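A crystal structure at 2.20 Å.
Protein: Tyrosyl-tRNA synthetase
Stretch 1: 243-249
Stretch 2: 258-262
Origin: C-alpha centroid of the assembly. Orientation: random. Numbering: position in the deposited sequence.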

# COMPACT_ATOMS: atom_id res chain seq x y z
N LYS A 243 30.04 7.61 0.81
CA LYS A 243 31.39 8.14 1.04
C LYS A 243 31.89 8.69 -0.29
O LYS A 243 32.37 7.94 -1.15
CB LYS A 243 32.32 7.03 1.52
CG LYS A 243 32.00 6.46 2.90
CD LYS A 243 32.93 5.29 3.24
CE LYS A 243 34.40 5.70 3.13
NZ LYS A 243 35.31 4.53 3.22
N PRO A 244 31.80 10.02 -0.48
CA PRO A 244 32.23 10.71 -1.70
C PRO A 244 33.48 10.15 -2.36
O PRO A 244 33.50 9.98 -3.57
CB PRO A 244 32.41 12.14 -1.23
CG PRO A 244 31.32 12.29 -0.22
CD PRO A 244 31.45 11.00 0.57
N GLU A 245 34.50 9.87 -1.56
CA GLU A 245 35.77 9.35 -2.09
C GLU A 245 35.71 7.94 -2.67
O GLU A 245 36.63 7.52 -3.36
CB GLU A 245 36.85 9.41 -1.02
CG GLU A 245 37.29 10.82 -0.65
CD GLU A 245 38.02 11.52 -1.79
OE1 GLU A 245 39.06 10.99 -2.24
OE2 GLU A 245 37.55 12.60 -2.22
N THR A 246 34.63 7.21 -2.38
CA THR A 246 34.50 5.85 -2.90
C THR A 246 33.65 5.79 -4.16
O THR A 246 33.38 4.70 -4.68
CB THR A 246 33.86 4.91 -1.88
OG1 THR A 246 32.50 5.32 -1.63
CG2 THR A 246 34.67 4.93 -0.58
N ALA A 247 33.22 6.95 -4.64
CA ALA A 247 32.40 7.02 -5.84
C ALA A 247 32.79 8.21 -6.72
O ALA A 247 33.09 9.30 -6.23
CB ALA A 247 30.94 7.12 -5.46
N VAL A 248 32.78 8.00 -8.03
CA VAL A 248 33.11 9.06 -8.96
C VAL A 248 31.80 9.64 -9.48
O VAL A 248 31.02 8.94 -10.13
CB VAL A 248 33.95 8.51 -10.13
CG1 VAL A 248 34.30 9.64 -11.10
CG2 VAL A 248 35.22 7.87 -9.57
N PHE A 249 31.54 10.90 -9.18
CA PHE A 249 30.30 11.53 -9.66
C PHE A 249 30.51 12.13 -11.05
O PHE A 249 31.64 12.46 -11.42
CB PHE A 249 29.83 12.61 -8.69
CG PHE A 249 29.57 12.10 -7.31
CD1 PHE A 249 30.54 12.20 -6.32
CD2 PHE A 249 28.36 11.47 -7.00
CE1 PHE A 249 30.32 11.67 -5.04
CE2 PHE A 249 28.13 10.94 -5.73
CZ PHE A 249 29.11 11.04 -4.75
N ARG A 258 41.30 11.73 -10.68
CA ARG A 258 42.66 11.20 -10.57
C ARG A 258 42.95 10.72 -9.14
O ARG A 258 43.57 9.67 -8.95
CB ARG A 258 43.67 12.27 -10.96
CG ARG A 258 43.91 12.38 -12.45
CD ARG A 258 44.79 13.55 -12.80
NE ARG A 258 44.73 13.79 -14.24
CZ ARG A 258 44.43 14.96 -14.80
NH1 ARG A 258 44.40 15.05 -16.12
NH2 ARG A 258 44.20 16.03 -14.05
N ARG A 259 42.51 11.50 -8.16
CA ARG A 259 42.74 11.16 -6.75
C ARG A 259 41.97 9.89 -6.37
O ARG A 259 42.56 8.93 -5.88
CB ARG A 259 42.29 12.30 -5.84
CG ARG A 259 42.48 12.02 -4.33
CD ARG A 259 41.44 12.78 -3.52
NE ARG A 259 41.24 14.11 -4.09
CZ ARG A 259 40.05 14.68 -4.31
NH1 ARG A 259 40.01 15.89 -4.85
NH2 ARG A 259 38.93 14.06 -4.00
N LYS A 260 40.66 9.90 -6.61
CA LYS A 260 39.82 8.76 -6.28
C LYS A 260 40.27 7.47 -6.94
O LYS A 260 40.25 6.42 -6.32
CB LYS A 260 38.36 9.06 -6.65
CG LYS A 260 37.74 10.16 -5.81
CD LYS A 260 36.28 10.39 -6.21
CE LYS A 260 35.65 11.54 -5.45
NZ LYS A 260 34.19 11.59 -5.74
N ILE A 261 40.67 7.54 -8.21
CA ILE A 261 41.13 6.33 -8.89
C ILE A 261 42.51 5.89 -8.37
O ILE A 261 42.76 4.70 -8.17
CB ILE A 261 41.19 6.56 -10.41
CG1 ILE A 261 39.78 6.83 -10.95
CG2 ILE A 261 41.84 5.37 -11.09
CD1 ILE A 261 38.77 5.73 -10.65
N ARG A 262 43.40 6.86 -8.15
CA ARG A 262 44.74 6.56 -7.65
C ARG A 262 44.66 5.81 -6.31
O ARG A 262 45.39 4.86 -6.08
CB ARG A 262 45.52 7.87 -7.49
CG ARG A 262 46.97 7.73 -7.03
CD ARG A 262 47.72 9.07 -7.15
NE ARG A 262 47.12 10.11 -6.34
CZ ARG A 262 46.63 11.26 -6.81
NH1 ARG A 262 46.68 11.54 -8.11
NH2 ARG A 262 46.09 12.14 -5.97
O HOH W 1 39.07 6.24 -4.08

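The contact is a small, largely polar one, in which a lysine from a helix reaches into a turn and donates hydrogen bonds to two of its backbone carbonyls. Residues 258-262 are helical, whereas 243-249 form a short 3-10 segment at 244-246 followed by loop; the backbones come nearest at Glu245 and Lys260, whose CA atoms lie 5.9 Å apart. Lys260 has its CA-to-CB bond directed toward the turn, and beyond chi1 (m) its side chain is fully extended, carrying the ammonium group past Glu245. There Lys260 NZ donates hydrogen bonds to Pro244 O (2.8 Å) and Ala247 O (2.6 Å). Pro244 O also accepts from Ala247 N (3.2 Å), and with Pro244 O and Ala247 O only 2.8 Å apart, one ammonium group can serve both. Phe249 CD1 lies 3.7 Å from Lys260 NZ, the amine approaching the ring obliquely. Nearer the helix backbone, a water donates to both Glu245 O (2.8 Å) and Lys260 O (2.5 Å), bridging the two main chains. The Glu245 side chain bends through two m rotamers to form a salt bridge with Arg259, OE2 to NH2 at 2.7 Å; the carboxylate oxygen meets the guanidinium edge, but the hydrogen bond is weak, with an angle of 120°. Apolar packing is modest, with Val248 CG2 4.3 Å from Ile261 CD1.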